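Local coordinates for protein CRISPR-associated endonuclease Cas9 (Campylobacter jejuni subsp. jejuni serotype O:2, PDB 5X2H) that cuts guide-RNA-matched DNA of mobile genetic elements, in its full-length form using a RuvC-like domain for one strand and an HNH domain for the other, at residues R9-D14 with W22-N27; Q166-Y171 with S204-E209; H480-E485 with D504-L509. One frame throughout, in Å; residues are numbered along the deposited sequence.

Contact 1: residues R9-D14 with W22-N27; sequences RILAFD and WAFSEN
Ile10 and Ser25 exchange both of their backbone hydrogen bonds, and Ala12 and Ala23 do the same two residues further on. Ser25 N and Ile10 N each donate to the other residue's O at 2.9 Å, and Ala12 N reaches Ala23 O at 3.0 Å. The non-hydrogen-bonded pair Leu11-Phe24 lies between them, and Phe13-Trp22 follows Ala12-Ala23. CA-H groups also lean on carbonyls here, as Trp22 CA does on Ala12 O at 3.1 Å.

Strands 10-14 and 22-26 are thus the arms of an antiparallel beta hairpin, the opening element of the RNase H-like RuvC fold. On its far side the 10-15 strand pairs with the 481-485 strand, and it carries Asp14, the predicted metal-binding residue of the nuclease site.

Apolar contacts gather on the face of Leu11, Phe13, Trp22 and Phe24, against the 456-476 helix. Phe24 CG, set anti to its backbone N (chi1 171°), lies near Leu11 CD2, which touches Phe24 CD1 at 3.5 Å. Phe13 CD2 and CE2 meet Trp22 CB obliquely.

The charged pair is at the strand end. Arg9 NH1 forms a salt bridge with Glu26 OE2 (2.7 Å), in the guanidinium plane but weak as a hydrogen bond because the N-H is bent to 136°. Phe24 CZ lies over one guanidinium face, 3.7 Å above its plane, and Arg9 NE is hydrogen-bonded to Lys478 O.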
loop_
_atom_site.group_PDB
_atom_site.type_symbol
_atom_site.label_atom_id
_atom_site.label_comp_id
_atom_site.label_asym_id
_atom_site.label_seq_id
_atom_site.Cartn_x
_atom_site.Cartn_y
_atom_site.Cartn_z
ATOM N N ARG A 9 -33.306 4.338 -22.665
ATOM C CA ARG A 9 -31.947 3.821 -22.749
ATOM C C ARG A 9 -31.349 3.688 -21.354
ATOM O O ARG A 9 -31.307 4.660 -20.593
ATOM C CB ARG A 9 -31.094 4.741 -23.623
ATOM C CG ARG A 9 -31.716 5.001 -24.988
ATOM C CD ARG A 9 -31.177 6.265 -25.637
ATOM N NE ARG A 9 -29.751 6.179 -25.938
ATOM C CZ ARG A 9 -29.249 5.563 -27.004
ATOM N NH1 ARG A 9 -30.055 4.967 -27.870
ATOM N NH2 ARG A 9 -27.940 5.539 -27.202
ATOM N N ILE A 10 -30.890 2.484 -21.021
ATOM C CA ILE A 10 -30.399 2.165 -19.686
ATOM C C ILE A 10 -29.064 1.443 -19.809
ATOM O O ILE A 10 -28.920 0.531 -20.630
ATOM C CB ILE A 10 -31.402 1.299 -18.897
ATOM C CG1 ILE A 10 -32.817 1.871 -18.997
ATOM C CG2 ILE A 10 -30.982 1.193 -17.439
ATOM C CD1 ILE A 10 -33.879 0.995 -18.363
ATOM N N LEU A 11 -28.096 1.849 -18.992
ATOM C CA LEU A 11 -26.826 1.150 -18.837
ATOM C C LEU A 11 -26.753 0.611 -17.416
ATOM O O LEU A 11 -26.884 1.374 -16.454
ATOM C CB LEU A 11 -25.642 2.076 -19.118
ATOM C CG LEU A 11 -25.437 2.582 -20.546
ATOM C CD1 LEU A 11 -24.271 3.556 -20.602
ATOM C CD2 LEU A 11 -25.208 1.417 -21.497
ATOM N N ALA A 12 -26.551 -0.694 -17.280
ATOM C CA ALA A 12 -26.473 -1.336 -15.976
ATOM C C ALA A 12 -25.091 -1.942 -15.786
ATOM O O ALA A 12 -24.503 -2.472 -16.733
ATOM C CB ALA A 12 -27.546 -2.411 -15.823
ATOM N N PHE A 13 -24.578 -1.864 -14.559
ATOM C CA PHE A 13 -23.223 -2.302 -14.249
ATOM C C PHE A 13 -23.222 -3.168 -12.998
ATOM O O PHE A 13 -23.819 -2.800 -11.983
ATOM C CB PHE A 13 -22.284 -1.109 -14.053
ATOM C CG PHE A 13 -22.088 -0.282 -15.290
ATOM C CD1 PHE A 13 -22.953 0.760 -15.587
ATOM C CD2 PHE A 13 -21.035 -0.539 -16.152
ATOM C CE1 PHE A 13 -22.774 1.525 -16.720
ATOM C CE2 PHE A 13 -20.849 0.224 -17.287
ATOM C CZ PHE A 13 -21.722 1.260 -17.571
ATOM N N ASP A 14 -22.546 -4.309 -13.080
ATOM C CA ASP A 14 -22.284 -5.183 -11.938
ATOM C C ASP A 14 -20.795 -5.051 -11.630
ATOM O O ASP A 14 -19.960 -5.742 -12.216
ATOM C CB ASP A 14 -22.679 -6.631 -12.243
ATOM C CG ASP A 14 -22.450 -7.561 -11.064
ATOM O OD1 ASP A 14 -23.224 -7.486 -10.087
ATOM O OD2 ASP A 14 -21.501 -8.375 -11.119
ATOM N N TRP A 22 -21.734 -5.453 -17.738
ATOM C CA TRP A 22 -22.466 -4.314 -18.270
ATOM C C TRP A 22 -23.502 -4.779 -19.281
ATOM O O TRP A 22 -23.285 -5.741 -20.023
ATOM C CB TRP A 22 -21.525 -3.291 -18.918
ATOM C CG TRP A 22 -20.711 -3.842 -20.048
ATOM C CD1 TRP A 22 -19.463 -4.392 -19.969
ATOM C CD2 TRP A 22 -21.084 -3.894 -21.431
ATOM N NE1 TRP A 22 -19.037 -4.782 -21.214
ATOM C CE2 TRP A 22 -20.013 -4.489 -22.129
ATOM C CE3 TRP A 22 -22.219 -3.497 -22.145
ATOM C CZ2 TRP A 22 -20.045 -4.696 -23.507
ATOM C CZ3 TRP A 22 -22.249 -3.704 -23.511
ATOM C CH2 TRP A 22 -21.168 -4.298 -24.179
ATOM N N ALA A 23 -24.633 -4.077 -19.303
ATOM C CA ALA A 23 -25.716 -4.347 -20.233
ATOM C C ALA A 23 -26.290 -3.026 -20.719
ATOM O O ALA A 23 -26.293 -2.029 -19.992
ATOM C CB ALA A 23 -26.818 -5.199 -19.590
ATOM N N PHE A 24 -26.774 -3.025 -21.960
ATOM C CA PHE A 24 -27.330 -1.832 -22.589
ATOM C C PHE A 24 -28.718 -2.157 -23.118
ATOM O O PHE A 24 -28.871 -3.031 -23.977
ATOM C CB PHE A 24 -26.421 -1.327 -23.713
ATOM C CG PHE A 24 -27.027 -0.223 -24.539
ATOM C CD1 PHE A 24 -27.683 0.839 -23.937
ATOM C CD2 PHE A 24 -26.918 -0.239 -25.920
ATOM C CE1 PHE A 24 -28.233 1.856 -24.698
ATOM C CE2 PHE A 24 -27.462 0.774 -26.684
ATOM C CZ PHE A 24 -28.120 1.824 -26.072
ATOM N N SER A 25 -29.722 -1.450 -22.607
ATOM C CA SER A 25 -31.107 -1.651 -22.997
ATOM C C SER A 25 -31.667 -0.372 -23.604
ATOM O O SER A 25 -31.208 0.733 -23.303
ATOM C CB SER A 25 -31.967 -2.079 -21.801
ATOM O OG SER A 25 -33.299 -2.343 -22.207
ATOM N N GLU A 26 -32.664 -0.538 -24.470
ATOM C CA GLU A 26 -33.354 0.585 -25.091
ATOM C C GLU A 26 -34.718 0.102 -25.553
ATOM O O GLU A 26 -34.812 -0.936 -26.215
ATOM C CB GLU A 26 -32.556 1.151 -26.272
ATOM C CG GLU A 26 -33.263 2.286 -26.999
ATOM C CD GLU A 26 -32.454 2.844 -28.154
ATOM O OE1 GLU A 26 -31.695 2.077 -28.782
ATOM O OE2 GLU A 26 -32.574 4.055 -28.430
ATOM N N ASN A 27 -35.766 0.852 -25.204
ATOM C CA ASN A 27 -37.145 0.471 -25.515
ATOM C C ASN A 27 -37.470 -0.911 -24.955
ATOM O O ASN A 27 -38.130 -1.725 -25.603
ATOM C CB ASN A 27 -37.409 0.524 -27.022
ATOM C CG ASN A 27 -37.438 1.938 -27.559
ATOM O OD1 ASN A 27 -38.229 2.768 -27.110
ATOM N ND2 ASN A 27 -36.571 2.225 -28.523
#

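Contact 2: residues Q166-Y171 with S204-E209; sequences QSVGEY and SFLKDE
Glu209 extends its carboxylate from the 203-219 helix to the first turn of the 168-175 helix, a helix N-terminus capped by Ser167. Both helices lie in the helical region that probably forms the recognition lobe, as in other Cas9 proteins. In this N-cap arrangement Ser167 OG accepts from Glu170 N at 3.2 Å along an almost straight N-H...O line of 172°.

Between the segments, Glu209 OE2 accepts a weak hydrogen bond from Gly169 N at 2.9 Å, with the N-H bent to 127°. Its extended chain, CG anti to the backbone N (chi1 178°), runs past Ser167, whose CB touches Glu209 CG at 3.6 Å. The stronger partner of the buried carboxylate is Arg111 of the 107-113 helix, which forms a salt bridge with OE1. The adjoining helix N-terminus would be expected to add to the stabilisation of the negative charge.

Val168 makes the apolar contact, crossing Phe205 and Leu206 at about a right angle with one branch for each. CG2 rests on Phe205 CB at 3.7 Å, and Leu162 of the 150-162 helix also touches both residues. The other branch, Val168 CG1, meets the tip of Leu206 at CD2, 4.0 Å away.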
loop_
_atom_site.group_PDB
_atom_site.type_symbol
_atom_site.label_atom_id
_atom_site.label_comp_id
_atom_site.label_asym_id
_atom_site.label_seq_id
_atom_site.Cartn_x
_atom_site.Cartn_y
_atom_site.Cartn_z
ATOM N N GLN A 166 25.208 -5.110 35.840
ATOM C CA GLN A 166 25.608 -3.732 35.582
ATOM C C GLN A 166 25.107 -3.259 34.224
ATOM O O GLN A 166 24.558 -2.159 34.101
ATOM C CB GLN A 166 27.129 -3.600 35.652
ATOM C CG GLN A 166 27.734 -3.881 37.010
ATOM C CD GLN A 166 29.067 -3.190 37.187
ATOM O OE1 GLN A 166 29.129 -1.969 37.321
ATOM N NE2 GLN A 166 30.144 -3.965 37.172
ATOM N N SER A 167 25.287 -4.079 33.192
ATOM C CA SER A 167 25.027 -3.662 31.824
ATOM C C SER A 167 24.397 -4.806 31.047
ATOM O O SER A 167 24.415 -5.966 31.471
ATOM C CB SER A 167 26.315 -3.203 31.129
ATOM O OG SER A 167 27.159 -4.306 30.838
ATOM N N VAL A 168 23.835 -4.457 29.887
ATOM C CA VAL A 168 23.314 -5.466 28.972
ATOM C C VAL A 168 24.434 -6.391 28.513
ATOM O O VAL A 168 24.246 -7.610 28.397
ATOM C CB VAL A 168 22.614 -4.788 27.779
ATOM C CG1 VAL A 168 22.279 -5.809 26.701
ATOM C CG2 VAL A 168 21.362 -4.058 28.241
ATOM N N GLY A 169 25.617 -5.828 28.263
ATOM C CA GLY A 169 26.736 -6.641 27.809
ATOM C C GLY A 169 27.097 -7.742 28.788
ATOM O O GLY A 169 27.262 -8.901 28.402
ATOM N N GLU A 170 27.223 -7.393 30.071
ATOM C CA GLU A 170 27.521 -8.403 31.083
ATOM C C GLU A 170 26.409 -9.442 31.166
ATOM O O GLU A 170 26.676 -10.640 31.323
ATOM C CB GLU A 170 27.732 -7.741 32.445
ATOM C CG GLU A 170 27.973 -8.729 33.577
ATOM C CD GLU A 170 27.989 -8.068 34.942
ATOM O OE1 GLU A 170 27.605 -6.884 35.038
ATOM O OE2 GLU A 170 28.384 -8.735 35.921
ATOM N N TYR A 171 25.156 -8.998 31.060
ATOM C CA TYR A 171 24.023 -9.916 31.127
ATOM C C TYR A 171 24.079 -10.945 30.003
ATOM O O TYR A 171 23.970 -12.152 30.245
ATOM C CB TYR A 171 22.721 -9.119 31.080
ATOM C CG TYR A 171 21.467 -9.930 30.839
ATOM C CD1 TYR A 171 21.056 -10.905 31.740
ATOM C CD2 TYR A 171 20.675 -9.698 29.721
ATOM C CE1 TYR A 171 19.902 -11.638 31.525
ATOM C CE2 TYR A 171 19.520 -10.421 29.498
ATOM C CZ TYR A 171 19.137 -11.389 30.401
ATOM O OH TYR A 171 17.986 -12.105 30.173
ATOM N N SER A 204 16.850 1.845 25.511
ATOM C CA SER A 204 17.373 2.728 26.549
ATOM C C SER A 204 18.414 2.032 27.419
ATOM O O SER A 204 19.325 2.688 27.937
ATOM C CB SER A 204 16.233 3.257 27.418
ATOM O OG SER A 204 15.620 2.211 28.150
ATOM N N PHE A 205 18.300 0.712 27.592
ATOM C CA PHE A 205 19.295 -0.007 28.382
ATOM C C PHE A 205 20.627 -0.102 27.651
ATOM O O PHE A 205 21.685 -0.060 28.288
ATOM C CB PHE A 205 18.785 -1.402 28.744
ATOM C CG PHE A 205 17.674 -1.396 29.757
ATOM C CD1 PHE A 205 17.896 -0.927 31.040
ATOM C CD2 PHE A 205 16.412 -1.864 29.428
ATOM C CE1 PHE A 205 16.880 -0.918 31.978
ATOM C CE2 PHE A 205 15.391 -1.860 30.361
ATOM C CZ PHE A 205 15.626 -1.385 31.639
ATOM N N LEU A 206 20.600 -0.223 26.323
ATOM C CA LEU A 206 21.847 -0.253 25.568
ATOM C C LEU A 206 22.490 1.126 25.498
ATOM O O LEU A 206 23.719 1.232 25.413
ATOM C CB LEU A 206 21.594 -0.813 24.168
ATOM C CG LEU A 206 21.306 -2.318 24.137
ATOM C CD1 LEU A 206 20.239 -2.643 23.127
ATOM C CD2 LEU A 206 22.575 -3.103 23.838
ATOM N N LYS A 207 21.683 2.188 25.535
ATOM C CA LYS A 207 22.254 3.521 25.676
ATOM C C LYS A 207 22.884 3.702 27.049
ATOM O O LYS A 207 23.916 4.370 27.173
ATOM C CB LYS A 207 21.184 4.586 25.426
ATOM C CG LYS A 207 21.735 5.996 25.291
ATOM C CD LYS A 207 20.648 6.981 24.887
ATOM C CE LYS A 207 21.232 8.353 24.586
ATOM N NZ LYS A 207 20.193 9.290 24.075
ATOM N N ASP A 208 22.291 3.101 28.087
ATOM C CA ASP A 208 22.887 3.158 29.417
ATOM C C ASP A 208 24.228 2.438 29.451
ATOM O O ASP A 208 25.154 2.873 30.144
ATOM C CB ASP A 208 21.938 2.553 30.452
ATOM C CG ASP A 208 20.645 3.333 30.587
ATOM O OD1 ASP A 208 20.650 4.551 30.315
ATOM O OD2 ASP A 208 19.623 2.724 30.966
ATOM N N GLU A 209 24.354 1.337 28.708
ATOM C CA GLU A 209 25.603 0.584 28.725
ATOM C C GLU A 209 26.734 1.383 28.090
ATOM O O GLU A 209 27.824 1.498 28.663
ATOM C CB GLU A 209 25.425 -0.757 28.015
ATOM C CG GLU A 209 26.703 -1.579 27.958
ATOM C CD GLU A 209 26.532 -2.891 27.217
ATOM O OE1 GLU A 209 27.555 -3.562 26.957
ATOM O OE2 GLU A 209 25.380 -3.249 26.891
#

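Contact 3: residues H480-E485 with D504-L509; sequences HKINIE and DYLDFL
Ile482 and Phe508 meet at about a right angle, the aliphatic branch of one coming to the ring edge of the other. The Phe508 side chain can be followed outward. Its CB, 4.1 Å from His480 O, starts beside the carbonyl of His480, just before the 481-485 strand. CG stays equally near that carbonyl oxygen, since chi1 of -72° sets it anti to its own carbonyl carbon and beside the backbone N. One ring carbon further, CD2 comes closest to His480 O, at 3.6 Å, approaching obliquely; the oxygen itself is hydrogen-bonded to His529 ND1. CE2 then reaches Ile482 CG1 at 3.7 Å, with CG1 lying at the ring edge, in its plane. At the tip, CZ lies 3.9 Å from Ile482 CD1. That same methyl carries the contact onward to Leu506 CD2.

These contacts join an interior strand of the RuvC sheet, parallel to the 10-15 strand on one side and the 530-532 strand on the other, to the chain leaving the 493-505 helix. This returning segment runs roughly counter to the start of the strand, their end-to-end directions being 139° apart. Thr502 of the helix and Val530 also touch Phe508, and His529 stacks with its ring. The strand ends at Glu485, a predicted magnesium ligand, well beyond the packed residues.

At the more exposed end, Leu509 comes against the His480 imidazole. Its CD1 lies over one face in a CH-pi contact, 3.8 Å from the ring centroid and 22° off the normal, offset toward the CE1 and NE2 rim. Leu509 CB takes the neighbouring part of the imidazole, 3.4 Å from His480 ND1.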
loop_
_atom_site.group_PDB
_atom_site.type_symbol
_atom_site.label_atom_id
_atom_site.label_comp_id
_atom_site.label_asym_id
_atom_site.label_seq_id
_atom_site.Cartn_x
_atom_site.Cartn_y
_atom_site.Cartn_z
ATOM N N HIS A 480 -30.083 7.803 -21.005
ATOM C CA HIS A 480 -30.987 8.419 -20.039
ATOM C C HIS A 480 -30.645 8.032 -18.604
ATOM O O HIS A 480 -30.751 8.864 -17.695
ATOM C CB HIS A 480 -32.438 8.030 -20.334
ATOM C CG HIS A 480 -32.879 8.333 -21.730
ATOM N ND1 HIS A 480 -33.295 9.586 -22.125
ATOM C CD2 HIS A 480 -32.983 7.540 -22.823
ATOM C CE1 HIS A 480 -33.630 9.554 -23.402
ATOM N NE2 HIS A 480 -33.449 8.324 -23.850
ATOM N N LYS A 481 -30.250 6.780 -18.379
ATOM C CA LYS A 481 -30.178 6.255 -17.025
ATOM C C LYS A 481 -29.012 5.285 -16.892
ATOM O O LYS A 481 -28.584 4.662 -17.869
ATOM C CB LYS A 481 -31.483 5.551 -16.637
ATOM C CG LYS A 481 -31.910 5.809 -15.206
ATOM C CD LYS A 481 -32.626 4.613 -14.616
ATOM C CE LYS A 481 -32.815 4.791 -13.121
ATOM N NZ LYS A 481 -33.234 3.527 -12.456
ATOM N N ILE A 482 -28.508 5.162 -15.665
ATOM C CA ILE A 482 -27.472 4.197 -15.318
ATOM C C ILE A 482 -27.870 3.521 -14.013
ATOM O O ILE A 482 -28.210 4.199 -13.037
ATOM C CB ILE A 482 -26.084 4.855 -15.188
ATOM C CG1 ILE A 482 -25.593 5.350 -16.550
ATOM C CG2 ILE A 482 -25.081 3.875 -14.596
ATOM C CD1 ILE A 482 -24.202 5.941 -16.519
ATOM N N ASN A 483 -27.849 2.189 -14.005
ATOM C CA ASN A 483 -28.138 1.394 -12.819
ATOM C C ASN A 483 -26.870 0.678 -12.369
ATOM O O ASN A 483 -26.063 0.251 -13.200
ATOM C CB ASN A 483 -29.249 0.377 -13.095
ATOM C CG ASN A 483 -30.555 1.033 -13.495
ATOM O OD1 ASN A 483 -30.586 2.200 -13.884
ATOM N ND2 ASN A 483 -31.647 0.281 -13.403
ATOM N N ILE A 484 -26.697 0.548 -11.054
ATOM C CA ILE A 484 -25.445 0.067 -10.473
ATOM C C ILE A 484 -25.752 -0.825 -9.276
ATOM O O ILE A 484 -26.668 -0.545 -8.496
ATOM C CB ILE A 484 -24.534 1.246 -10.065
ATOM C CG1 ILE A 484 -24.023 1.985 -11.303
ATOM C CG2 ILE A 484 -23.364 0.774 -9.212
ATOM C CD1 ILE A 484 -23.383 3.319 -10.996
ATOM N N GLU A 485 -24.981 -1.904 -9.137
ATOM C CA GLU A 485 -25.056 -2.783 -7.978
ATOM C C GLU A 485 -23.703 -3.456 -7.789
ATOM O O GLU A 485 -22.965 -3.676 -8.754
ATOM C CB GLU A 485 -26.158 -3.839 -8.140
ATOM C CG GLU A 485 -26.377 -4.732 -6.924
ATOM C CD GLU A 485 -26.345 -6.211 -7.268
ATOM O OE1 GLU A 485 -25.803 -6.564 -8.337
ATOM O OE2 GLU A 485 -26.861 -7.022 -6.471
ATOM N N ASP A 504 -22.578 13.470 -10.393
ATOM C CA ASP A 504 -21.989 14.791 -10.212
ATOM C C ASP A 504 -21.237 15.279 -11.443
ATOM O O ASP A 504 -21.027 16.489 -11.579
ATOM C CB ASP A 504 -21.035 14.796 -9.015
ATOM C CG ASP A 504 -21.756 14.915 -7.688
ATOM O OD1 ASP A 504 -23.004 14.896 -7.677
ATOM O OD2 ASP A 504 -21.067 15.035 -6.653
ATOM N N TYR A 505 -20.829 14.378 -12.340
ATOM C CA TYR A 505 -19.910 14.739 -13.411
ATOM C C TYR A 505 -20.333 14.310 -14.809
ATOM O O TYR A 505 -19.677 14.722 -15.772
ATOM C CB TYR A 505 -18.514 14.160 -13.129
ATOM C CG TYR A 505 -17.788 14.868 -12.011
ATOM C CD1 TYR A 505 -16.966 15.955 -12.275
ATOM C CD2 TYR A 505 -17.934 14.461 -10.692
ATOM C CE1 TYR A 505 -16.306 16.613 -11.261
ATOM C CE2 TYR A 505 -17.278 15.115 -9.669
ATOM C CZ TYR A 505 -16.463 16.190 -9.960
ATOM O OH TYR A 505 -15.803 16.848 -8.950
ATOM N N LEU A 506 -21.385 13.514 -14.965
ATOM C CA LEU A 506 -21.805 13.040 -16.276
ATOM C C LEU A 506 -23.093 13.732 -16.704
ATOM O O LEU A 506 -24.021 13.890 -15.905
ATOM C CB LEU A 506 -22.011 11.522 -16.282
ATOM C CG LEU A 506 -22.143 10.884 -17.667
ATOM C CD1 LEU A 506 -20.798 10.883 -18.382
ATOM C CD2 LEU A 506 -22.707 9.475 -17.573
ATOM N N ASP A 507 -23.141 14.142 -17.969
ATOM C CA ASP A 507 -24.329 14.759 -18.541
ATOM C C ASP A 507 -25.165 13.695 -19.240
ATOM O O ASP A 507 -24.648 12.934 -20.064
ATOM C CB ASP A 507 -23.943 15.864 -19.525
ATOM C CG ASP A 507 -25.133 16.690 -19.967
ATOM O OD1 ASP A 507 -26.176 16.647 -19.283
ATOM O OD2 ASP A 507 -25.025 17.379 -21.002
ATOM N N PHE A 508 -26.451 13.646 -18.911
ATOM C CA PHE A 508 -27.364 12.635 -19.424
ATOM C C PHE A 508 -28.325 13.238 -20.442
ATOM O O PHE A 508 -28.400 14.455 -20.629
ATOM C CB PHE A 508 -28.156 11.987 -18.283
ATOM C CG PHE A 508 -27.339 11.077 -17.415
ATOM C CD1 PHE A 508 -26.615 11.580 -16.347
ATOM C CD2 PHE A 508 -27.304 9.714 -17.662
ATOM C CE1 PHE A 508 -25.865 10.741 -15.545
ATOM C CE2 PHE A 508 -26.555 8.870 -16.865
ATOM C CZ PHE A 508 -25.835 9.384 -15.805
ATOM N N LEU A 509 -29.067 12.354 -21.101
ATOM C CA LEU A 509 -30.141 12.798 -21.973
ATOM C C LEU A 509 -31.297 13.335 -21.134
ATOM O O LEU A 509 -31.608 12.779 -20.077
ATOM C CB LEU A 509 -30.638 11.651 -22.853
ATOM C CG LEU A 509 -29.801 11.266 -24.072
ATOM C CD1 LEU A 509 -30.451 10.114 -24.817
ATOM C CD2 LEU A 509 -29.614 12.465 -24.989
#

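Overall arrangement
Contacts 1 and 3 belong to one mixed five-stranded sheet, their centres 11 Å apart. They meet where the 10-15 and 481-485 strands run parallel side by side: Leu11 O lies 2.8 Å from Asn483 N, a probable hydrogen bond. More than 450 residues separate these strands in sequence, a direct expression of the discontinuous RuvC-like domain, and their pairing brings together the predicted metal ligands Asp14 and Glu485. Contact 2 falls between them in chain order yet lies across the chain's centre, in a helical region, with its centre 71 Å from contact 1 and 67 Å from contact 3. The polypeptide therefore leaves the nuclease sheet, builds distant helices, and returns to complete it.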